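Local coordinates for protein anti-Sigma factor ChrR, transcriptional activator ChrR (Rhodobacter sphaeroides, PDB 2Z2S) that binds and inhibits the extracytoplasmic function sigma factor sigma-E as a zinc-dependent anti-sigma factor, and needs its C-terminal domain to respond to singlet oxygen, at residues B[154-159]-B[185-190]; B[24-29]-B[91-96]; B[112-117]-B[130-135]. All coordinates share one frame; numbering follows the deposited sequence.

Contact 1: residues B[154-159]-B[185-190]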
loop_
_atom_site.group_PDB
_atom_site.type_symbol
_atom_site.label_atom_id
_atom_site.label_comp_id
_atom_site.label_asym_id
_atom_site.label_seq_id
_atom_site.Cartn_x
_atom_site.Cartn_y
_atom_site.Cartn_z
ATOM N N GLY B 154 -12.798 -20.665 2.469
ATOM C CA GLY B 154 -14.219 -20.887 2.671
ATOM C C GLY B 154 -15.040 -19.626 2.451
ATOM O O GLY B 154 -14.780 -18.844 1.536
ATOM N N ALA B 155 -16.039 -19.419 3.295
ATOM C CA ALA B 155 -16.880 -18.244 3.153
ATOM C C ALA B 155 -17.917 -18.204 4.254
ATOM O O ALA B 155 -18.022 -19.139 5.039
ATOM C CB ALA B 155 -17.558 -18.267 1.802
ATOM N N PHE B 156 -18.685 -17.125 4.311
ATOM C CA PHE B 156 -19.714 -16.994 5.333
ATOM C C PHE B 156 -20.806 -16.023 4.931
ATOM O O PHE B 156 -20.550 -15.032 4.243
ATOM C CB PHE B 156 -19.106 -16.553 6.667
ATOM C CG PHE B 156 -18.551 -15.152 6.668
ATOM C CD1 PHE B 156 -17.199 -14.922 6.455
ATOM C CD2 PHE B 156 -19.375 -14.064 6.946
ATOM C CE1 PHE B 156 -16.677 -13.628 6.526
ATOM C CE2 PHE B 156 -18.862 -12.763 7.019
ATOM C CZ PHE B 156 -17.516 -12.546 6.810
ATOM N N ARG B 157 -22.024 -16.313 5.379
ATOM C CA ARG B 157 -23.163 -15.485 5.045
ATOM C C ARG B 157 -23.626 -14.461 6.032
ATOM O O ARG B 157 -23.972 -14.776 7.156
ATOM C CB ARG B 157 -24.389 -16.340 4.660
ATOM C CG ARG B 157 -24.431 -16.795 3.207
ATOM C CD ARG B 157 -25.830 -17.190 2.730
ATOM N NE ARG B 157 -25.916 -17.260 1.265
ATOM C CZ ARG B 157 -26.201 -16.227 0.468
ATOM N NH1 ARG B 157 -26.435 -15.028 0.989
ATOM N NH2 ARG B 157 -26.244 -16.385 -0.855
ATOM N N ASP B 158 -23.574 -13.212 5.608
ATOM C CA ASP B 158 -24.142 -12.141 6.385
ATOM C C ASP B 158 -25.424 -12.308 5.547
ATOM O O ASP B 158 -25.416 -13.100 4.590
ATOM C CB ASP B 158 -23.438 -10.821 6.074
ATOM N N GLU B 159 -26.523 -11.637 5.857
ATOM C CA GLU B 159 -27.697 -11.836 5.007
ATOM C C GLU B 159 -27.664 -10.794 3.899
ATOM O O GLU B 159 -28.058 -11.059 2.758
ATOM C CB GLU B 159 -28.976 -11.727 5.817
ATOM N N LEU B 185 -15.900 -26.149 3.519
ATOM C CA LEU B 185 -14.567 -26.019 4.088
ATOM C C LEU B 185 -14.634 -25.069 5.273
ATOM O O LEU B 185 -15.623 -24.360 5.450
ATOM C CB LEU B 185 -13.584 -25.493 3.039
ATOM C CG LEU B 185 -12.647 -26.543 2.439
ATOM C CD1 LEU B 185 -12.371 -26.223 0.983
ATOM C CD2 LEU B 185 -11.352 -26.597 3.254
ATOM N N ASP B 186 -13.598 -25.071 6.100
ATOM C CA ASP B 186 -13.583 -24.180 7.243
ATOM C C ASP B 186 -13.224 -22.775 6.769
ATOM O O ASP B 186 -12.251 -22.568 6.030
ATOM C CB ASP B 186 -12.594 -24.674 8.303
ATOM C CG ASP B 186 -13.183 -25.767 9.185
ATOM O OD1 ASP B 186 -13.492 -26.862 8.660
ATOM O OD2 ASP B 186 -13.338 -25.523 10.405
ATOM N N CYS B 187 -14.046 -21.820 7.191
ATOM C CA CYS B 187 -13.884 -20.423 6.832
ATOM C C CYS B 187 -12.912 -19.696 7.742
ATOM O O CYS B 187 -13.259 -19.340 8.861
ATOM C CB CYS B 187 -15.240 -19.733 6.883
ATOM S SG CYS B 187 -15.154 -17.953 6.944
ATOM N N ILE B 188 -11.694 -19.470 7.262
ATOM C CA ILE B 188 -10.694 -18.766 8.053
ATOM C C ILE B 188 -10.662 -17.312 7.606
ATOM O O ILE B 188 -10.598 -17.025 6.414
ATOM C CB ILE B 188 -9.298 -19.368 7.856
ATOM C CG1 ILE B 188 -9.369 -20.887 8.002
ATOM C CG2 ILE B 188 -8.339 -18.776 8.868
ATOM C CD1 ILE B 188 -8.108 -21.600 7.572
ATOM N N CYS B 189 -10.700 -16.393 8.560
ATOM C CA CYS B 189 -10.689 -14.980 8.234
ATOM C C CYS B 189 -9.593 -14.210 8.935
ATOM O O CYS B 189 -8.949 -14.716 9.851
ATOM C CB CYS B 189 -12.019 -14.350 8.621
ATOM S SG CYS B 189 -13.420 -15.100 7.829
ATOM N N LEU B 190 -9.394 -12.977 8.479
ATOM C CA LEU B 190 -8.440 -12.057 9.075
ATOM C C LEU B 190 -9.288 -10.858 9.473
ATOM O O LEU B 190 -9.919 -10.224 8.625
ATOM C CB LEU B 190 -7.380 -11.626 8.069
ATOM C CG LEU B 190 -6.367 -10.614 8.611
ATOM C CD1 LEU B 190 -5.734 -11.119 9.898
ATOM C CD2 LEU B 190 -5.315 -10.375 7.551
#
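Cys-187 and Cys-189 both bring their sulfurs to the ring of Phe-156, a pair of Cys sulfur-aromatic contacts inside the cupin-like domain. Cys-187 SG lies at the ring edge, near the ring plane, 3.7 Å from Phe-156 CD1. It sits 5.0 Å from the ring centroid and 76° off the normal. Cys-189 SG comes in obliquely and meets the next carbon along, Phe-156 CE1, at 3.8 Å. The two cysteines are alternate residues of one strand, so both point toward segment 154-159, while Ile-188 between them points away.

Phe-156 CG stands between its backbone N and carbonyl carbon (chi1 68°). The ring beyond it has CD1 toward Cys-187 SG and CE1 toward Cys-189 SG. Cys-187 SG is anti to its own N, which places it beside Phe-156 CD1.

The backbones also meet near the start of segment 154-159. Gly-154 CA is 4.2 Å from Cys-187 CA, the closest pair of alpha carbons. Gly-154 has a positive phi of 66°, which suits a residue with no side chain. The strand axes are nearly perpendicular and 7.1 Å apart at closest approach, and they belong to different sheets. Strand 155-157 pairs with 162-164 and 180-181; strand 187-193 runs between 126-132 and 147-151. The contact joins the two sheets mainly through the Phe-156 ring and the two sulfurs, with Gly-154 and Ala-155 O adding backbone contacts.

Further out, Phe-156 also meets the ring of Phe-163 and touches Pro-179 and Val-151. Its side chain is about 6 Å from that of His-177, assigned to the second zinc-binding site. Ala-155 turns its CB away, but its carbonyl oxygen lies close to the other strand: Ala-155 O is 3.4 Å from Cys-187 CB.

Contact 2: residues B[24-29]-B[91-96]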
loop_
_atom_site.group_PDB
_atom_site.type_symbol
_atom_site.label_atom_id
_atom_site.label_comp_id
_atom_site.label_asym_id
_atom_site.label_seq_id
_atom_site.Cartn_x
_atom_site.Cartn_y
_atom_site.Cartn_z
ATOM N N PHE B 24 -5.458 -2.331 10.656
ATOM C CA PHE B 24 -6.222 -2.089 9.444
ATOM C C PHE B 24 -5.335 -2.169 8.196
ATOM O O PHE B 24 -5.737 -2.739 7.192
ATOM C CB PHE B 24 -6.945 -0.734 9.531
ATOM C CG PHE B 24 -8.008 -0.687 10.601
ATOM C CD1 PHE B 24 -8.947 -1.701 10.700
ATOM C CD2 PHE B 24 -8.074 0.364 11.499
ATOM C CE1 PHE B 24 -9.928 -1.672 11.672
ATOM C CE2 PHE B 24 -9.061 0.396 12.476
ATOM C CZ PHE B 24 -9.987 -0.625 12.557
ATOM N N SER B 25 -4.131 -1.609 8.261
ATOM C CA SER B 25 -3.205 -1.676 7.135
ATOM C C SER B 25 -2.937 -3.126 6.784
ATOM O O SER B 25 -2.715 -3.468 5.633
ATOM C CB SER B 25 -1.879 -1.017 7.488
ATOM O OG SER B 25 -2.066 0.342 7.831
ATOM N N LEU B 26 -2.940 -3.989 7.786
ATOM C CA LEU B 26 -2.701 -5.398 7.535
ATOM C C LEU B 26 -3.836 -6.034 6.715
ATOM O O LEU B 26 -3.610 -6.789 5.781
ATOM C CB LEU B 26 -2.529 -6.128 8.869
ATOM C CG LEU B 26 -2.185 -7.621 8.803
ATOM C CD1 LEU B 26 -1.090 -7.847 7.764
ATOM C CD2 LEU B 26 -1.731 -8.122 10.203
ATOM N N VAL B 27 -5.070 -5.725 7.060
ATOM C CA VAL B 27 -6.170 -6.312 6.333
ATOM C C VAL B 27 -6.293 -5.723 4.947
ATOM O O VAL B 27 -6.445 -6.447 3.962
ATOM C CB VAL B 27 -7.482 -6.104 7.080
ATOM C CG1 VAL B 27 -8.634 -6.583 6.250
ATOM C CG2 VAL B 27 -7.440 -6.863 8.389
ATOM N N VAL B 28 -6.232 -4.401 4.870
ATOM C CA VAL B 28 -6.352 -3.731 3.590
ATOM C C VAL B 28 -5.304 -4.224 2.598
ATOM O O VAL B 28 -5.615 -4.524 1.444
ATOM C CB VAL B 28 -6.217 -2.229 3.749
ATOM C CG1 VAL B 28 -6.218 -1.564 2.393
ATOM C CG2 VAL B 28 -7.361 -1.713 4.567
ATOM N N ALA B 29 -4.060 -4.320 3.052
ATOM C CA ALA B 29 -2.989 -4.782 2.180
ATOM C C ALA B 29 -3.062 -6.273 1.838
ATOM O O ALA B 29 -2.536 -6.686 0.814
ATOM C CB ALA B 29 -1.628 -4.448 2.790
ATOM N N PRO B 91 -0.665 -14.713 2.004
ATOM C CA PRO B 91 0.473 -14.178 1.249
ATOM C C PRO B 91 0.992 -12.721 1.236
ATOM O O PRO B 91 2.208 -12.519 1.291
ATOM C CB PRO B 91 0.120 -14.613 -0.154
ATOM C CG PRO B 91 -1.407 -14.284 -0.179
ATOM C CD PRO B 91 -1.916 -14.518 1.245
ATOM N N ALA B 92 0.121 -11.716 1.156
ATOM C CA ALA B 92 0.622 -10.341 1.050
ATOM C C ALA B 92 1.676 -10.008 2.108
ATOM O O ALA B 92 2.871 -9.962 1.813
ATOM C CB ALA B 92 -0.543 -9.334 1.056
ATOM N N PRO B 93 1.247 -9.688 3.324
ATOM C CA PRO B 93 2.193 -9.384 4.381
ATOM C C PRO B 93 1.782 -10.345 5.492
ATOM O O PRO B 93 2.609 -10.842 6.234
ATOM C CB PRO B 93 1.892 -7.920 4.685
ATOM C CG PRO B 93 0.474 -7.803 4.464
ATOM C CD PRO B 93 0.022 -8.905 3.539
ATOM N N LEU B 94 0.483 -10.605 5.582
ATOM C CA LEU B 94 -0.077 -11.530 6.559
ATOM C C LEU B 94 0.910 -12.657 6.874
ATOM O O LEU B 94 1.046 -13.076 8.021
ATOM C CB LEU B 94 -1.388 -12.104 5.999
ATOM C CG LEU B 94 -2.373 -12.920 6.840
ATOM C CD1 LEU B 94 -2.293 -14.366 6.442
ATOM C CD2 LEU B 94 -2.088 -12.721 8.312
ATOM N N ALA B 95 1.614 -13.117 5.845
ATOM C CA ALA B 95 2.594 -14.188 5.976
ATOM C C ALA B 95 3.705 -13.839 6.973
ATOM O O ALA B 95 4.335 -14.722 7.548
ATOM C CB ALA B 95 3.190 -14.518 4.599
ATOM N N ASP B 96 3.944 -12.556 7.188
ATOM C CA ASP B 96 4.978 -12.151 8.114
ATOM C C ASP B 96 4.478 -12.307 9.539
ATOM O O ASP B 96 5.271 -12.476 10.452
ATOM C CB ASP B 96 5.370 -10.686 7.885
ATOM C CG ASP B 96 5.587 -10.355 6.409
ATOM O OD1 ASP B 96 5.997 -11.261 5.643
ATOM O OD2 ASP B 96 5.364 -9.183 6.018
#
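Leu-26 meets Pro-93 through a side chain whose CG is anti to the backbone N (chi1 -177°). The second torsion, 45°, then swings CD1 toward segment 91-96, although its CB points neither toward that segment nor away from it. Leu-26 CD1 thus lies 3.7 Å from Pro-93 CG. The two side chains cross obliquely. The same methyl also reaches the backbone beyond the proline, with Leu-26 CD1 3.9 Å from Leu-94 N.

Three residues on, Ala-29 points its CB toward the same proline. Ala-29 CB is 4.3 Å from Pro-93 CG, so this one ring carbon faces both helix residues. At Ala-29, the last residue of 24-29, Ala-92 adds a contact: Ala-92 CB is 3.3 Å from Ala-29 O. The two segments share no hydrogen bonds, and the join is made by apolar carbons and one carbonyl.

Leu-94 takes a smaller share here and also packs on Leu-190 of strand 187-193. Val-27, which points away from 91-96, packs on the same strand. Ala-29 also touches Tyr-15 of helix 9-17. The chain of another protein packs against Ala-29 and Pro-93 through its backbone.

Helix 22-32 belongs to the region sufficient for sigma factor binding. It also carries His-31, a ligand of the first zinc ion; that zinc lies about 11 Å from the Ala-29 side chain. Segment 91-96 belongs to the region required for the singlet oxygen response. This is an interface between domains, in which a proline-containing segment of the C-terminal domain packs on a helix of the zinc-binding anti-sigma domain of the ZAS family.

Contact 3: residues B[112-117]-B[130-135]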
loop_
_atom_site.group_PDB
_atom_site.type_symbol
_atom_site.label_atom_id
_atom_site.label_comp_id
_atom_site.label_asym_id
_atom_site.label_seq_id
_atom_site.Cartn_x
_atom_site.Cartn_y
_atom_site.Cartn_z
ATOM N N GLY B 112 -17.335 -23.241 21.090
ATOM C CA GLY B 112 -17.587 -24.349 20.194
ATOM C C GLY B 112 -16.367 -24.578 19.333
ATOM O O GLY B 112 -15.256 -24.723 19.850
ATOM N N GLY B 113 -16.566 -24.594 18.019
ATOM C CA GLY B 113 -15.457 -24.810 17.106
ATOM C C GLY B 113 -14.736 -23.570 16.589
ATOM O O GLY B 113 -13.880 -23.678 15.711
ATOM N N VAL B 114 -15.074 -22.391 17.097
ATOM C CA VAL B 114 -14.383 -21.193 16.648
ATOM C C VAL B 114 -13.056 -21.104 17.387
ATOM O O VAL B 114 -12.965 -21.468 18.553
ATOM C CB VAL B 114 -15.195 -19.922 16.928
ATOM C CG1 VAL B 114 -14.390 -18.697 16.532
ATOM C CG2 VAL B 114 -16.480 -19.956 16.143
ATOM N N ARG B 115 -12.024 -20.646 16.691
ATOM C CA ARG B 115 -10.698 -20.498 17.272
ATOM C C ARG B 115 -10.136 -19.158 16.816
ATOM O O ARG B 115 -10.468 -18.673 15.732
ATOM C CB ARG B 115 -9.792 -21.627 16.801
ATOM C CG ARG B 115 -10.407 -22.991 16.958
ATOM C CD ARG B 115 -9.486 -24.044 16.406
ATOM N NE ARG B 115 -10.187 -25.295 16.131
ATOM C CZ ARG B 115 -9.611 -26.382 15.624
ATOM N NH1 ARG B 115 -8.318 -26.373 15.331
ATOM N NH2 ARG B 115 -10.323 -27.485 15.421
ATOM N N GLN B 116 -9.300 -18.544 17.645
ATOM C CA GLN B 116 -8.728 -17.260 17.287
ATOM C C GLN B 116 -7.273 -17.145 17.683
ATOM O O GLN B 116 -6.863 -17.651 18.716
ATOM C CB GLN B 116 -9.520 -16.129 17.935
ATOM C CG GLN B 116 -8.847 -15.499 19.126
ATOM C CD GLN B 116 -9.663 -14.373 19.719
ATOM O OE1 GLN B 116 -10.176 -13.509 18.997
ATOM N NE2 GLN B 116 -9.782 -14.365 21.047
ATOM N N ALA B 117 -6.502 -16.466 16.844
ATOM C CA ALA B 117 -5.085 -16.257 17.092
ATOM C C ALA B 117 -4.751 -14.780 16.877
ATOM O O ALA B 117 -4.658 -14.317 15.743
ATOM C CB ALA B 117 -4.261 -17.124 16.153
ATOM N N LEU B 130 -9.430 -15.643 12.665
ATOM C CA LEU B 130 -10.561 -16.351 13.228
ATOM C C LEU B 130 -10.758 -17.637 12.454
ATOM O O LEU B 130 -10.755 -17.640 11.229
ATOM C CB LEU B 130 -11.816 -15.494 13.146
ATOM C CG LEU B 130 -11.854 -14.326 14.125
ATOM C CD1 LEU B 130 -13.051 -13.438 13.833
ATOM C CD2 LEU B 130 -11.915 -14.876 15.542
ATOM N N TRP B 131 -10.912 -18.738 13.171
ATOM C CA TRP B 131 -11.108 -20.025 12.527
ATOM C C TRP B 131 -12.516 -20.511 12.843
ATOM O O TRP B 131 -12.816 -20.912 13.967
ATOM C CB TRP B 131 -10.053 -21.017 13.024
ATOM C CG TRP B 131 -10.137 -22.374 12.408
ATOM C CD1 TRP B 131 -11.148 -23.278 12.552
ATOM C CD2 TRP B 131 -9.159 -22.995 11.573
ATOM N NE1 TRP B 131 -10.859 -24.427 11.861
ATOM C CE2 TRP B 131 -9.641 -24.282 11.250
ATOM C CE3 TRP B 131 -7.917 -22.592 11.067
ATOM C CZ2 TRP B 131 -8.926 -25.173 10.440
ATOM C CZ3 TRP B 131 -7.202 -23.480 10.257
ATOM C CH2 TRP B 131 -7.712 -24.756 9.956
ATOM N N ILE B 132 -13.376 -20.469 11.833
ATOM C CA ILE B 132 -14.768 -20.870 11.978
ATOM C C ILE B 132 -15.106 -22.015 11.060
ATOM O O ILE B 132 -15.050 -21.878 9.841
ATOM C CB ILE B 132 -15.679 -19.719 11.636
ATOM C CG1 ILE B 132 -15.421 -18.596 12.601
ATOM C CG2 ILE B 132 -17.133 -20.132 11.704
ATOM C CD1 ILE B 132 -15.721 -17.385 11.974
ATOM N N PRO B 133 -15.484 -23.160 11.642
ATOM C CA PRO B 133 -15.850 -24.392 10.941
ATOM C C PRO B 133 -17.172 -24.260 10.207
ATOM O O PRO B 133 -18.016 -23.436 10.565
ATOM C CB PRO B 133 -15.929 -25.419 12.067
ATOM C CG PRO B 133 -15.096 -24.802 13.172
ATOM C CD PRO B 133 -15.512 -23.376 13.094
ATOM N N GLY B 134 -17.349 -25.077 9.177
ATOM C CA GLY B 134 -18.582 -25.028 8.421
ATOM C C GLY B 134 -19.775 -25.255 9.324
ATOM O O GLY B 134 -19.753 -26.141 10.177
ATOM N N GLY B 135 -20.817 -24.451 9.173
ATOM C CA GLY B 135 -21.993 -24.654 9.999
ATOM C C GLY B 135 -22.102 -23.871 11.298
ATOM O O GLY B 135 -23.216 -23.647 11.772
#
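Arg-115 and Trp-131 face each other as an antiparallel hydrogen-bonded pair. Arg-115 N donates to Trp-131 O at 2.8 Å, and Trp-131 N donates to Arg-115 O at 2.6 Å. The second bond is the straighter, with an angle of 165° at the hydrogen against 147°. Weaker CA-H...O contacts flank them: Val-114 CA lies 3.1 Å from Trp-131 O, and Leu-130 CA approaches Arg-115 O.

The same pair makes a cation-pi contact. Arg-115 is extended from CG to NE and lies over one face of the indole. Its CZ is 4.7 Å from the centroid of the five-membered ring of Trp-131. Its CD also lies over the ring face, and Trp-131 CD1 in turn lies over a face of the guanidinium. Trp-131 NE1 has a weak hydrogen bond to Asp-186 OD2.

These strands, 115-119 and 126-132, form a beta hairpin in the larger antiparallel sheet of the cupin-like domain, where 126-132 is bonded on its other side to 187-193.

Aliphatic carbons meet on the opposite face from Arg-115 and Trp-131. Gln-116 and Leu-130, a non-hydrogen-bonded pair, lie side by side, with Gln-116 CB 3.6 Å from Leu-130 CD2. Val-114 and Ile-132 also run alongside each other, and Val-114 CG2 is 3.9 Å from Ile-132 CG1.

Beyond the paired strands, the Pro-133 ring meets the Gly-113 carbonyl through CG and CD. An alanine in place of Pro-133 removes CG and CD and would probably open a gap beside Gly-113 O. Gly-113 N is held from elsewhere, by Gln-136 OE1.

How the contacts relate
Along the chain, contact 2 closes first, then contact 3, then contact 1. Contacts 1 and 3 are the nearer pair, with centres about 10 Å apart, and both lie in the cupin-like domain. They meet where strands 126-132 and 187-193 adjoin in one sheet: Cys-187 N is 2.8 Å from Ile-132 O, a probable hydrogen bond. Contact 3 joins neighbours within that sheet, while contact 1 links it to the smaller one. Contact 2 lies about 18 Å from contact 1, centre to centre, and touches it through Leu-190. Strand 187-193 is thus shared: it pairs with 126-132, and its Leu-190 packs on Leu-94 and on Val-27 of the sigma-binding domain.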